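Putative flagellar motor switch protein FliN (Thermotoga maritima, PDB 1O6A) probably forms part of the flagellar motor's C-ring switch complex, which sets the direction of rotation. Local coordinates at residues V23-G28 and V56-N61; T52-D57 and I65-V70. All coordinates share one frame; numbering follows the deposited sequence. Where two conformers were deposited one is given.

Contact 1. Residues V23-G28 and V56-N61; sequences VTVELG and VDILVN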
loop_
_atom_site.group_PDB
_atom_site.type_symbol
_atom_site.label_atom_id
_atom_site.label_comp_id
_atom_site.label_asym_id
_atom_site.label_seq_id
_atom_site.Cartn_x
_atom_site.Cartn_y
_atom_site.Cartn_z
ATOM N N VAL A 23 -5.421 -6.547 -4.149
ATOM C CA VAL A 23 -4.862 -5.305 -4.639
ATOM C C VAL A 23 -4.542 -4.430 -3.436
ATOM O O VAL A 23 -5.349 -4.307 -2.515
ATOM C CB VAL A 23 -5.861 -4.604 -5.569
ATOM C CG1 VAL A 23 -5.295 -3.305 -6.104
ATOM C CG2 VAL A 23 -6.262 -5.532 -6.691
ATOM N N THR A 24 -3.334 -3.880 -3.431
ATOM C CA THR A 24 -2.840 -2.970 -2.386
ATOM C C THR A 24 -2.345 -1.700 -3.056
ATOM O O THR A 24 -1.727 -1.764 -4.128
ATOM C CB THR A 24 -1.683 -3.631 -1.575
ATOM O OG1 THR A 24 -0.613 -4.020 -2.450
ATOM C CG2 THR A 24 -2.091 -4.928 -0.913
ATOM N N VAL A 25 -2.596 -0.546 -2.434
ATOM C CA VAL A 25 -2.139 0.705 -2.947
ATOM C C VAL A 25 -1.236 1.299 -1.869
ATOM O O VAL A 25 -1.609 1.407 -0.679
ATOM C CB VAL A 25 -3.294 1.618 -3.251
ATOM C CG1 VAL A 25 -2.820 3.001 -3.665
ATOM C CG2 VAL A 25 -4.218 0.997 -4.334
ATOM N N GLU A 26 -0.017 1.624 -2.277
ATOM C CA GLU A 26 1.036 2.082 -1.355
ATOM C C GLU A 26 1.371 3.530 -1.618
ATOM O O GLU A 26 1.532 3.978 -2.760
ATOM C CB GLU A 26 2.321 1.282 -1.555
ATOM C CG GLU A 26 2.223 -0.170 -1.170
ATOM C CD GLU A 26 3.549 -0.897 -1.211
ATOM O OE1 GLU A 26 4.597 -0.253 -1.441
ATOM O OE2 GLU A 26 3.545 -2.128 -0.974
ATOM N N LEU A 27 1.504 4.259 -0.517
ATOM C CA LEU A 27 1.942 5.649 -0.545
ATOM C C LEU A 27 3.459 5.701 -0.575
ATOM O O LEU A 27 4.035 6.662 -1.028
ATOM C CB LEU A 27 1.485 6.405 0.692
ATOM C CG LEU A 27 2.081 7.828 0.773
ATOM C CD1 LEU A 27 1.649 8.689 -0.437
ATOM C CD2 LEU A 27 1.697 8.463 2.055
ATOM N N GLY A 28 4.113 4.676 -0.057
ATOM C CA GLY A 28 5.556 4.667 -0.040
ATOM C C GLY A 28 6.094 3.698 0.985
ATOM O O GLY A 28 5.334 3.099 1.769
ATOM N N VAL A 56 0.987 7.071 -6.704
ATOM C CA VAL A 56 0.986 5.988 -5.719
ATOM C C VAL A 56 1.133 4.674 -6.455
ATOM O O VAL A 56 0.854 4.589 -7.667
ATOM C CB VAL A 56 -0.285 5.957 -4.843
ATOM C CG1 VAL A 56 -0.360 7.245 -4.044
ATOM C CG2 VAL A 56 -1.530 5.700 -5.637
ATOM N N ASP A 57 1.615 3.678 -5.755
ATOM C CA ASP A 57 1.839 2.377 -6.365
ATOM C C ASP A 57 0.665 1.416 -6.181
ATOM O O ASP A 57 0.060 1.367 -5.113
ATOM C CB ASP A 57 3.071 1.730 -5.766
ATOM C CG ASP A 57 4.288 2.643 -5.879
ATOM O OD1 ASP A 57 4.580 3.046 -7.026
ATOM O OD2 ASP A 57 4.894 3.112 -4.889
ATOM N N ILE A 58 0.414 0.599 -7.206
ATOM C CA ILE A 58 -0.703 -0.332 -7.176
ATOM C C ILE A 58 -0.160 -1.716 -7.404
ATOM O O ILE A 58 0.422 -1.970 -8.446
ATOM C CB ILE A 58 -1.703 -0.003 -8.298
ATOM C CG1 ILE A 58 -2.222 1.432 -8.148
ATOM C CG2 ILE A 58 -2.848 -1.000 -8.310
ATOM C CD1 ILE A 58 -2.787 1.965 -9.412
ATOM N N LEU A 59 -0.273 -2.562 -6.382
ATOM C CA LEU A 59 0.291 -3.911 -6.403
ATOM C C LEU A 59 -0.843 -4.931 -6.439
ATOM O O LEU A 59 -1.873 -4.756 -5.777
ATOM C CB LEU A 59 1.150 -4.157 -5.172
ATOM C CG LEU A 59 2.435 -3.315 -5.148
ATOM C CD1 LEU A 59 2.167 -1.928 -4.592
ATOM C CD2 LEU A 59 3.517 -4.033 -4.379
ATOM N N VAL A 60 -0.615 -6.012 -7.169
ATOM C CA VAL A 60 -1.576 -7.085 -7.253
ATOM C C VAL A 60 -0.826 -8.322 -6.828
ATOM O O VAL A 60 0.228 -8.622 -7.383
ATOM C CB VAL A 60 -2.213 -7.185 -8.653
ATOM C CG1 VAL A 60 -3.221 -8.353 -8.686
ATOM C CG2 VAL A 60 -2.936 -5.915 -8.988
ATOM N N ASN A 61 -1.330 -9.004 -5.787
ATOM C CA ASN A 61 -0.594 -10.070 -5.126
ATOM C C ASN A 61 0.888 -9.731 -4.972
ATOM O O ASN A 61 1.753 -10.545 -5.269
ATOM C CB ASN A 61 -0.770 -11.397 -5.880
ATOM C CG ASN A 61 -2.174 -11.935 -5.819
ATOM O OD1 ASN A 61 -3.046 -11.404 -5.143
ATOM N ND2 ASN A 61 -2.401 -13.025 -6.541
HETATM O O HOH W 1 -1.007 -6.665 -3.389
HETATM O O HOH W 2 5.629 2.222 -2.439
#

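Contact 2. Residues T52-D57 and I65-V70; sequences TGEPVD and IARGEV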
loop_
_atom_site.group_PDB
_atom_site.type_symbol
_atom_site.label_atom_id
_atom_site.label_comp_id
_atom_site.label_asym_id
_atom_site.label_seq_id
_atom_site.Cartn_x
_atom_site.Cartn_y
_atom_site.Cartn_z
ATOM N N THR A 52 7.038 14.116 -3.885
ATOM C CA THR A 52 5.875 14.851 -4.352
ATOM C C THR A 52 6.033 14.989 -5.871
ATOM O O THR A 52 7.133 15.221 -6.438
ATOM C CB THR A 52 5.709 16.225 -3.681
ATOM O OG1 THR A 52 6.903 16.982 -3.836
ATOM C CG2 THR A 52 5.505 16.075 -2.186
ATOM N N GLY A 53 4.930 14.818 -6.543
ATOM C CA GLY A 53 4.967 14.740 -7.980
ATOM C C GLY A 53 4.915 13.314 -8.492
ATOM O O GLY A 53 4.700 13.127 -9.682
ATOM N N GLU A 54 5.091 12.318 -7.617
ATOM C CA GLU A 54 4.995 10.918 -8.045
ATOM C C GLU A 54 3.653 10.310 -7.736
ATOM O O GLU A 54 2.987 10.720 -6.779
ATOM C CB GLU A 54 6.049 10.075 -7.395
ATOM C CG GLU A 54 7.469 10.435 -7.780
ATOM C CD GLU A 54 8.422 9.343 -7.348
ATOM O OE1 GLU A 54 8.672 9.258 -6.122
ATOM O OE2 GLU A 54 8.913 8.571 -8.208
ATOM N N PRO A 55 3.241 9.327 -8.538
ATOM C CA PRO A 55 1.979 8.629 -8.309
ATOM C C PRO A 55 2.108 7.557 -7.212
ATOM O O PRO A 55 3.234 7.224 -6.821
ATOM C CB PRO A 55 1.731 7.950 -9.668
ATOM C CG PRO A 55 3.125 7.641 -10.171
ATOM C CD PRO A 55 3.932 8.830 -9.743
ATOM N N VAL A 56 0.987 7.071 -6.704
ATOM C CA VAL A 56 0.986 5.988 -5.719
ATOM C C VAL A 56 1.133 4.674 -6.455
ATOM O O VAL A 56 0.854 4.589 -7.667
ATOM C CB VAL A 56 -0.285 5.957 -4.843
ATOM C CG1 VAL A 56 -0.360 7.245 -4.044
ATOM C CG2 VAL A 56 -1.530 5.700 -5.637
ATOM N N ASP A 57 1.615 3.678 -5.755
ATOM C CA ASP A 57 1.839 2.377 -6.365
ATOM C C ASP A 57 0.665 1.416 -6.181
ATOM O O ASP A 57 0.060 1.367 -5.113
ATOM C CB ASP A 57 3.071 1.730 -5.766
ATOM C CG ASP A 57 4.288 2.643 -5.879
ATOM O OD1 ASP A 57 4.580 3.046 -7.026
ATOM O OD2 ASP A 57 4.894 3.112 -4.889
ATOM N N ILE A 65 1.987 -3.465 -10.758
ATOM C CA ILE A 65 1.523 -3.478 -12.156
ATOM C C ILE A 65 1.079 -2.113 -12.659
ATOM O O ILE A 65 0.898 -1.923 -13.864
ATOM C CB ILE A 65 0.416 -4.489 -12.388
ATOM C CG1 ILE A 65 -0.807 -4.162 -11.585
ATOM C CG2 ILE A 65 0.857 -5.960 -12.104
ATOM C CD1 ILE A 65 -2.042 -4.451 -12.376
ATOM N N ALA A 66 0.897 -1.171 -11.753
ATOM C CA ALA A 66 0.336 0.124 -12.107
ATOM C C ALA A 66 0.674 1.186 -11.076
ATOM O O ALA A 66 1.148 0.883 -9.975
ATOM C CB ALA A 66 -1.166 0.007 -12.275
ATOM N N ARG A 67 0.493 2.432 -11.470
ATOM C CA ARG A 67 0.583 3.571 -10.543
ATOM C C ARG A 67 -0.582 4.498 -10.823
ATOM O O ARG A 67 -1.233 4.385 -11.891
ATOM C CB ARG A 67 1.939 4.268 -10.699
ATOM C CG ARG A 67 3.138 3.354 -10.394
ATOM C CD ARG A 67 4.506 4.083 -9.960
ATOM N NE ARG A 67 4.900 4.985 -11.007
ATOM C CZ ARG A 67 5.873 5.883 -10.896
ATOM N NH1 ARG A 67 6.557 5.966 -9.786
ATOM N NH2 ARG A 67 6.128 6.713 -11.899
ATOM N N GLY A 68 -0.923 5.352 -9.872
ATOM C CA GLY A 68 -2.045 6.224 -10.057
ATOM C C GLY A 68 -2.140 7.376 -9.105
ATOM O O GLY A 68 -1.228 7.671 -8.329
ATOM N N GLU A 69 -3.261 8.055 -9.194
ATOM C CA GLU A 69 -3.539 9.221 -8.365
ATOM C C GLU A 69 -4.775 8.967 -7.503
ATOM O O GLU A 69 -5.706 8.270 -7.882
ATOM C CB GLU A 69 -3.674 10.476 -9.231
ATOM C CG GLU A 69 -4.788 10.438 -10.246
ATOM C CD GLU A 69 -4.835 11.668 -11.168
ATOM O OE1 GLU A 69 -4.193 12.694 -10.834
ATOM O OE2 GLU A 69 -5.534 11.607 -12.204
ATOM N N VAL A 70 -4.741 9.491 -6.287
ATOM C CA VAL A 70 -5.789 9.268 -5.292
ATOM C C VAL A 70 -7.026 10.077 -5.635
ATOM O O VAL A 70 -6.929 11.249 -5.998
ATOM C CB VAL A 70 -5.259 9.630 -3.850
ATOM C CG1 VAL A 70 -6.299 9.273 -2.810
ATOM C CG2 VAL A 70 -3.999 8.900 -3.580
HETATM O O HOH W 3 8.414 8.337 -10.614
HETATM O O HOH W 4 6.741 4.139 -7.761
#

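Contact 1. Residues V23-G28 and V56-N61
L59 O is the best-held backbone oxygen here, with three contacts of unequal strength: one full hydrogen bond from T24 N, a weak one from water 1, and a CA-H...O contact from V23. T24 N-H meets it in the carbonyl plane, with T24 N to L59 O at 2.9 Å. Water 1 also bonds T24 OG1. This hydroxyl sits in the crowded position between the backbone N and the carbonyl carbon (chi1 57°), and OG1 rests on L59 CB at 3.2 Å. The return bond, L59 N to T24 O, is 2.8 Å and almost straight, at 177°. E26 and D57 form the next hydrogen-bonded pair of this antiparallel ladder, with E26 N to D57 O at 2.8 Å.

On the face of T24, E26 and L59, the glutamate crosses the leucine at about a right angle, and L59 CD1 touches E26 CD at 3.8 Å. E26 OE1 and D57 OD2 stay 4.8 Å apart, with water 2 near both, placed to donate to either. Salt bridges from E26 to R29 and from D57 to K50 would ease their repulsion. The other face is apolar: V25 CG1 packs obliquely on V56 CG2 at 3.6 Å, and V23 lies alongside I58 and V60.

V25, V56 and I58 also touch V79 of strand 76-84. Strand 63-73 flanks strand 56-60 on its other edge, while strand 20-33 pairs with a strand of the second subunit.

Contact 2. Residues T52-D57 and I65-V70
This contact lies at the open end of the beta hairpin made by strands 56-60 and 63-73. V56 and G68 form an antiparallel hydrogen-bonded pair. V56 N binds G68 O at 2.8 Å, and G68 N binds V56 O at 2.9 Å; both donors lie in the carbonyl planes. V56 CG2, in the crowded position between its backbone N and carbonyl carbon, lies against G68 O at 3.4 Å. V56 CG1 meets V70 CG2 crosswise.

R67 carries most of the side-chain contact. Its chain leaves with CG anti to the carbonyl carbon and bends at chi3 (-58°). This lays the guanidinium against the ring of P55. P55 CG sits over the centre of one guanidinium face, 3.3 Å from R67 CZ. Acidic groups lie round the edge. The D57 carboxylate is nearly coplanar with the guanidinium, 19° off, and D57 OD1 touches R67 CD at 3.1 Å. Its link to the charged end goes through water 4, which donates to D57 OD1 and accepts from R67 NH1. D57 OD2 is salt-bridged to K50. The E54 carboxylate stands steeply to the guanidinium, at 82°. E54 OE2 makes only a long salt bridge to R67 NH1, at 3.9 Å, and water 3 joins it to R67 NH2. E54 OE1 accepts a hydrogen bond from L51 N. The strongest partner of R67 is E83 on strand 76-84, which salt-bridges NH2. The arginine probably favours the ionised form of the nearby carboxylates.

Just before R67, I65 and A66 both face I58. This is a classic beta bulge, set in an antiparallel hairpin.

How the contacts relate
Both contacts use strand 56-60 and share V56 and D57. Contact 1 holds one edge of that strand to strand 20-33, at the centre of the chain. Contact 2 holds the other edge to strand 63-73. The contact centres are about 9 Å apart. Contact 1 is buried and spans a long gap in sequence. It relies on an extended ladder and an apolar valine and isoleucine face. Contact 2 is partly buried and local to a hairpin. It has one hydrogen-bonded pair, and a charged, watered arginine cluster does much of the rest. I58 joins the two: I58 N reaches A66 O at 2.9 Å, probably as a hydrogen bond. Both contacts also touch the second subunit.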